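Cerato-platanin-like protein (Moniliophthora perniciosa, PDB 3SUK) is a secreted fungal cerato-platanin with a double-psi beta-barrel fold, whose precise function is not established and may be specialised among the family's members. Local coordinates at residues Leu6-Thr11 / Asn104-Gly109; Ile67-Gln72 / Gly109-Gln114. One frame throughout, in Å; residues are numbered along the deposited sequence.

Contact 1: Leu6-Thr11 / Asn104-Gly109; sequences LRFDNT and NAVALG
Strand 4-8 of the double-psi beta barrel runs past the C-terminal end of the short helix 105-108, and the two backbones come nearest where the CA atoms of Arg7 and Gly109 lie 6.0 Å apart. Gly109 is the first residue to leave the helix; its positive phi of 75°, a value that by itself favours glycine, turns the chain out of the helix. Its carbonyl O lies against Arg7, 3.6 Å from Arg7 CA with CB just beyond, and one water links it to the next residue, accepting from Phe8 N (3.0 Å) and donating to Gly109 O (2.7 Å), so a strand amide and a post-helical carbonyl are joined through solvent. The rest of the Arg7 side chain bends at chi3 and leads its guanidinium away, where NH1 makes weak hydrogen bonds to the carbonyl O of Asn88 and of Phe90 and to Asn91 OD1. Phe8 supplies most of the apolar contact. Its CG sits in the crowded position between the backbone N and the carbonyl carbon (chi1 73°), and the ring reaches the start of the helix at Ala105 and Val106. Ala105, with only a methyl group, meets the ring at Phe8 CD2 (4.3 Å from Ala105 CB) and probably lets it approach the helix backbone. Val106, branched and at the exposed margin, crosses the ring obliquely, CG2 meeting Phe8 CZ at 4.0 Å. Met97 of helix 94-101 touches both Phe8 and Ala105. At the ring's edge, near its plane, Phe8 CE2 lies 3.7 Å from Ala105 O, the carbonyl that also accepts the helical bond from Gly109 N.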
loop_
_atom_site.group_PDB
_atom_site.type_symbol
_atom_site.label_atom_id
_atom_site.label_comp_id
_atom_site.label_asym_id
_atom_site.label_seq_id
_atom_site.Cartn_x
_atom_site.Cartn_y
_atom_site.Cartn_z
ATOM N N LEU A 6 6.881 2.252 -7.774
ATOM C CA LEU A 6 5.727 1.451 -7.415
ATOM C C LEU A 6 5.644 0.235 -8.325
ATOM O O LEU A 6 5.730 0.382 -9.500
ATOM C CB LEU A 6 4.438 2.293 -7.449
ATOM C CG LEU A 6 3.183 1.553 -6.972
ATOM C CD1 LEU A 6 2.254 2.496 -6.263
ATOM C CD2 LEU A 6 2.453 0.891 -8.105
ATOM N N ARG A 7 5.387 -0.927 -7.735
ATOM C CA ARG A 7 5.179 -2.180 -8.453
ATOM C C ARG A 7 4.058 -2.908 -7.698
ATOM O O ARG A 7 3.540 -2.400 -6.737
ATOM C CB ARG A 7 6.448 -3.042 -8.499
ATOM C CG ARG A 7 6.957 -3.362 -7.129
ATOM C CD ARG A 7 8.450 -3.815 -7.039
ATOM N NE ARG A 7 9.462 -2.806 -7.354
ATOM C CZ ARG A 7 9.638 -1.580 -6.814
ATOM N NH1 ARG A 7 8.828 -0.967 -5.872
ATOM N NH2 ARG A 7 10.659 -0.909 -7.295
ATOM N N PHE A 8 3.667 -4.060 -8.201
ATOM C CA PHE A 8 2.612 -4.813 -7.563
ATOM C C PHE A 8 3.103 -6.148 -7.068
ATOM O O PHE A 8 4.099 -6.674 -7.492
ATOM C CB PHE A 8 1.352 -4.946 -8.452
ATOM C CG PHE A 8 1.505 -5.904 -9.609
ATOM C CD1 PHE A 8 1.273 -7.259 -9.457
ATOM C CD2 PHE A 8 1.876 -5.442 -10.822
ATOM C CE1 PHE A 8 1.412 -8.103 -10.473
ATOM C CE2 PHE A 8 1.982 -6.308 -11.876
ATOM C CZ PHE A 8 1.762 -7.646 -11.687
ATOM N N ASP A 9 2.392 -6.611 -6.073
ATOM C CA ASP A 9 2.663 -7.904 -5.428
ATOM C C ASP A 9 1.306 -8.503 -5.116
ATOM O O ASP A 9 0.581 -7.978 -4.316
ATOM C CB ASP A 9 3.474 -7.654 -4.152
ATOM C CG ASP A 9 3.846 -8.936 -3.392
ATOM O OD1 ASP A 9 3.241 -9.935 -3.599
ATOM O OD2 ASP A 9 4.750 -8.876 -2.564
ATOM N N ASN A 10 1.018 -9.647 -5.758
ATOM C CA ASN A 10 -0.267 -10.319 -5.655
ATOM C C ASN A 10 -0.574 -10.893 -4.266
ATOM O O ASN A 10 -1.662 -11.237 -4.013
ATOM C CB ASN A 10 -0.393 -11.423 -6.712
ATOM C CG ASN A 10 -0.404 -10.891 -8.130
ATOM O OD1 ASN A 10 0.418 -11.279 -8.921
ATOM N ND2 ASN A 10 -1.308 -10.003 -8.428
ATOM N N THR A 11 0.402 -10.944 -3.379
ATOM C CA THR A 11 0.192 -11.336 -1.978
ATOM C C THR A 11 -0.947 -10.457 -1.451
ATOM O O THR A 11 -1.864 -10.932 -0.862
ATOM C CB THR A 11 1.501 -11.005 -1.170
ATOM O OG1 THR A 11 2.529 -11.916 -1.556
ATOM C CG2 THR A 11 1.269 -11.140 0.283
ATOM N N ASN A 104 -3.610 -0.940 -16.248
ATOM C CA ASN A 104 -2.357 -1.198 -16.899
ATOM C C ASN A 104 -1.216 -1.709 -16.003
ATOM O O ASN A 104 -0.079 -1.553 -16.295
ATOM C CB ASN A 104 -1.942 0.046 -17.700
ATOM C CG ASN A 104 -2.813 0.260 -18.924
ATOM O OD1 ASN A 104 -2.557 -0.297 -19.970
ATOM N ND2 ASN A 104 -3.802 1.080 -18.777
ATOM N N ALA A 105 -1.590 -2.316 -14.877
ATOM C CA ALA A 105 -0.586 -2.730 -13.906
ATOM C C ALA A 105 0.388 -3.761 -14.416
ATOM O O ALA A 105 1.560 -3.604 -14.322
ATOM C CB ALA A 105 -1.287 -3.279 -12.661
ATOM N N VAL A 106 -0.165 -4.831 -14.990
ATOM C CA VAL A 106 0.666 -5.869 -15.575
ATOM C C VAL A 106 1.449 -5.369 -16.786
ATOM O O VAL A 106 2.594 -5.628 -16.930
ATOM C CB VAL A 106 -0.168 -7.111 -15.920
ATOM C CG1 VAL A 106 0.713 -8.148 -16.544
ATOM C CG2 VAL A 106 -0.846 -7.683 -14.664
ATOM N N ALA A 107 0.776 -4.574 -17.603
ATOM C CA ALA A 107 1.400 -4.019 -18.809
ATOM C C ALA A 107 2.589 -3.102 -18.476
ATOM O O ALA A 107 3.561 -3.080 -19.175
ATOM C CB ALA A 107 0.398 -3.294 -19.619
ATOM N N LEU A 108 2.434 -2.286 -17.447
ATOM C CA LEU A 108 3.541 -1.435 -16.977
ATOM C C LEU A 108 4.647 -2.074 -16.109
ATOM O O LEU A 108 5.783 -1.858 -16.257
ATOM C CB LEU A 108 2.957 -0.187 -16.336
ATOM C CG LEU A 108 2.245 0.682 -17.365
ATOM C CD1 LEU A 108 1.441 1.717 -16.643
ATOM C CD2 LEU A 108 3.226 1.339 -18.339
ATOM N N GLY A 109 4.206 -2.896 -15.195
ATOM C CA GLY A 109 5.064 -3.573 -14.239
ATOM C C GLY A 109 5.626 -2.760 -13.090
ATOM O O GLY A 109 5.271 -3.006 -11.969
HETATM O O HOH W 1 5.040 -5.301 -10.528
#

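Contact 2: Ile67-Gln72 / Gly109-Gln114; sequences ISFTFQ and GTIDVQ
Two neighbouring antiparallel strands of the double-psi beta barrel, 64-71 and 110-118, meet here and splay apart, their local segments running at 125° to one another. They pair at Ser68 and Gln114, an antiparallel hydrogen-bonded pair: Ser68 N donates to Gln114 O at 2.9 Å, nearly straight at 171°, and Gln114 N returns a bond to Ser68 O at 3.0 Å. Both acceptors are met in the carbonyl plane. The side chains of this pair share one face of the sheet, where the small Ser68 turns its OG to Ser77 and the flexible Gln114 bends outward at chi2, as suits its exposed place. Branched aliphatic residues fill the buried side, Ile67 CG2 touching Val113 CG2 at 3.6 Å. Farther along, where the strands diverge, Phe69 reaches across from one to the other. With CG anti to the backbone N (chi1 -172°), its ring reaches Ile111, whose CD1 stands over the centre of one face, 3.7 Å from the centroid, in a CH-pi contact. Ile111 CG2 meets Phe69 CZ at 3.8 Å, so both branches of the isoleucine hold the ring, while Asp112 O lies at its edge, 3.3 Å from Phe69 CD1. An alanine in place of Phe69 would remove the ring on which Ile111 CD1 rests and would probably loosen the packing between the diverging strands. Strand 74-83 pairs with 64-71 on its other edge, strand 4-8 bonds to 110-118 through Leu6 and Val4, and helix 94-101 packs Leu100 on Ile67 and Phe69 and Met97 on Ile111.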
loop_
_atom_site.group_PDB
_atom_site.type_symbol
_atom_site.label_atom_id
_atom_site.label_comp_id
_atom_site.label_asym_id
_atom_site.label_seq_id
_atom_site.Cartn_x
_atom_site.Cartn_y
_atom_site.Cartn_z
ATOM N N ILE A 67 -1.369 8.508 -3.351
ATOM C CA ILE A 67 -0.451 8.122 -4.426
ATOM C C ILE A 67 -1.081 8.548 -5.739
ATOM O O ILE A 67 -2.189 8.255 -5.992
ATOM C CB ILE A 67 -0.173 6.598 -4.427
ATOM C CG1 ILE A 67 0.416 6.131 -3.071
ATOM C CG2 ILE A 67 0.818 6.226 -5.529
ATOM C CD1 ILE A 67 0.534 4.696 -2.933
ATOM N N SER A 68 -0.309 9.254 -6.555
ATOM C CA SER A 68 -0.728 9.841 -7.827
ATOM C C SER A 68 0.141 9.393 -8.998
ATOM O O SER A 68 1.305 9.205 -8.864
ATOM C CB SER A 68 -0.629 11.361 -7.764
ATOM O OG SER A 68 -1.453 11.819 -6.744
ATOM N N PHE A 69 -0.500 9.159 -10.129
ATOM C CA PHE A 69 0.172 8.773 -11.376
ATOM C C PHE A 69 -0.577 9.349 -12.561
ATOM O O PHE A 69 -1.750 9.207 -12.644
ATOM C CB PHE A 69 0.267 7.256 -11.490
ATOM C CG PHE A 69 1.100 6.756 -12.647
ATOM C CD1 PHE A 69 2.442 7.024 -12.758
ATOM C CD2 PHE A 69 0.528 5.937 -13.572
ATOM C CE1 PHE A 69 3.168 6.539 -13.828
ATOM C CE2 PHE A 69 1.274 5.430 -14.599
ATOM C CZ PHE A 69 2.574 5.754 -14.718
ATOM N N THR A 70 0.187 9.904 -13.498
ATOM C CA THR A 70 -0.353 10.439 -14.741
ATOM C C THR A 70 -0.064 9.468 -15.881
ATOM O O THR A 70 1.038 9.119 -16.101
ATOM C CB THR A 70 0.264 11.816 -15.051
ATOM O OG1 THR A 70 0.034 12.682 -13.944
ATOM C CG2 THR A 70 -0.389 12.374 -16.316
ATOM N N PHE A 71 -1.119 8.985 -16.501
ATOM C CA PHE A 71 -1.032 8.032 -17.601
ATOM C C PHE A 71 -2.067 8.360 -18.711
ATOM O O PHE A 71 -3.198 8.571 -18.447
ATOM C CB PHE A 71 -1.226 6.607 -17.054
ATOM C CG PHE A 71 -1.057 5.525 -18.086
ATOM C CD1 PHE A 71 0.160 5.208 -18.608
ATOM C CD2 PHE A 71 -2.134 4.819 -18.468
ATOM C CE1 PHE A 71 0.261 4.159 -19.530
ATOM C CE2 PHE A 71 -2.036 3.810 -19.379
ATOM C CZ PHE A 71 -0.829 3.490 -19.888
ATOM N N GLN A 72 -1.608 8.399 -19.941
ATOM C CA GLN A 72 -2.490 8.718 -21.067
ATOM C C GLN A 72 -3.248 10.052 -20.837
ATOM O O GLN A 72 -4.382 10.134 -21.135
ATOM C CB GLN A 72 -3.438 7.547 -21.474
ATOM C CG GLN A 72 -2.716 6.290 -22.071
ATOM C CD GLN A 72 -3.565 5.035 -22.123
ATOM O OE1 GLN A 72 -4.683 4.986 -21.652
ATOM N NE2 GLN A 72 -2.993 3.995 -22.663
ATOM N N GLY A 109 4.206 -2.896 -15.195
ATOM C CA GLY A 109 5.064 -3.573 -14.239
ATOM C C GLY A 109 5.626 -2.760 -13.090
ATOM O O GLY A 109 5.271 -3.006 -11.969
ATOM N N THR A 110 6.481 -1.791 -13.401
ATOM C CA THR A 110 7.056 -0.827 -12.460
ATOM C C THR A 110 6.894 0.615 -12.976
ATOM O O THR A 110 7.190 0.881 -14.101
ATOM C CB THR A 110 8.521 -1.149 -12.257
ATOM O OG1 THR A 110 8.631 -2.488 -11.815
ATOM C CG2 THR A 110 9.122 -0.288 -11.193
ATOM N N ILE A 111 6.433 1.513 -12.134
ATOM C CA ILE A 111 6.206 2.904 -12.482
ATOM C C ILE A 111 6.787 3.846 -11.422
ATOM O O ILE A 111 7.133 3.438 -10.329
ATOM C CB ILE A 111 4.718 3.204 -12.706
ATOM C CG1 ILE A 111 3.966 3.063 -11.373
ATOM C CG2 ILE A 111 4.158 2.374 -13.874
ATOM C CD1 ILE A 111 2.512 3.382 -11.413
ATOM N N ASP A 112 6.932 5.105 -11.785
ATOM C CA ASP A 112 7.310 6.151 -10.849
ATOM C C ASP A 112 6.053 6.926 -10.472
ATOM O O ASP A 112 5.365 7.368 -11.312
ATOM C CB ASP A 112 8.321 7.099 -11.486
ATOM C CG ASP A 112 9.627 6.473 -11.657
ATOM O OD1 ASP A 112 9.968 5.634 -10.885
ATOM O OD2 ASP A 112 10.314 6.850 -12.585
ATOM N N VAL A 113 5.792 7.044 -9.189
ATOM C CA VAL A 113 4.608 7.750 -8.727
ATOM C C VAL A 113 4.968 8.914 -7.833
ATOM O O VAL A 113 6.060 9.031 -7.427
ATOM C CB VAL A 113 3.627 6.813 -7.983
ATOM C CG1 VAL A 113 3.201 5.680 -8.904
ATOM C CG2 VAL A 113 4.246 6.242 -6.654
ATOM N N GLN A 114 4.022 9.801 -7.639
ATOM C CA GLN A 114 4.121 10.811 -6.627
ATOM C C GLN A 114 3.362 10.318 -5.381
ATOM O O GLN A 114 2.317 9.748 -5.474
ATOM C CB GLN A 114 3.559 12.143 -7.128
ATOM C CG GLN A 114 4.420 12.820 -8.155
ATOM C CD GLN A 114 5.734 13.290 -7.607
ATOM O OE1 GLN A 114 5.793 13.906 -6.582
ATOM N NE2 GLN A 114 6.796 12.993 -8.311
#

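From the N terminus, strand 4-8 comes first, and contact 1 closes a loop of 92 residues when the chain reaches 104-109. Within that loop lies segment 67-72, at the end of strand 64-71, which meets 109-114 in contact 2 after 36 intervening residues. The segments alternate along the chain, so the two loops cross. Gly109 belongs to both contacts, at the point where helix 105-108 gives way to strand 110-118. That strand lies between 64-71 and 4-8, and a probable hydrogen bond from Leu6 N to Ile111 O connects the contacts directly. Together they tie strands 4-8, 110-118 and 64-71 side by side, with helix 105-108 packed against strand 4-8 through Phe8.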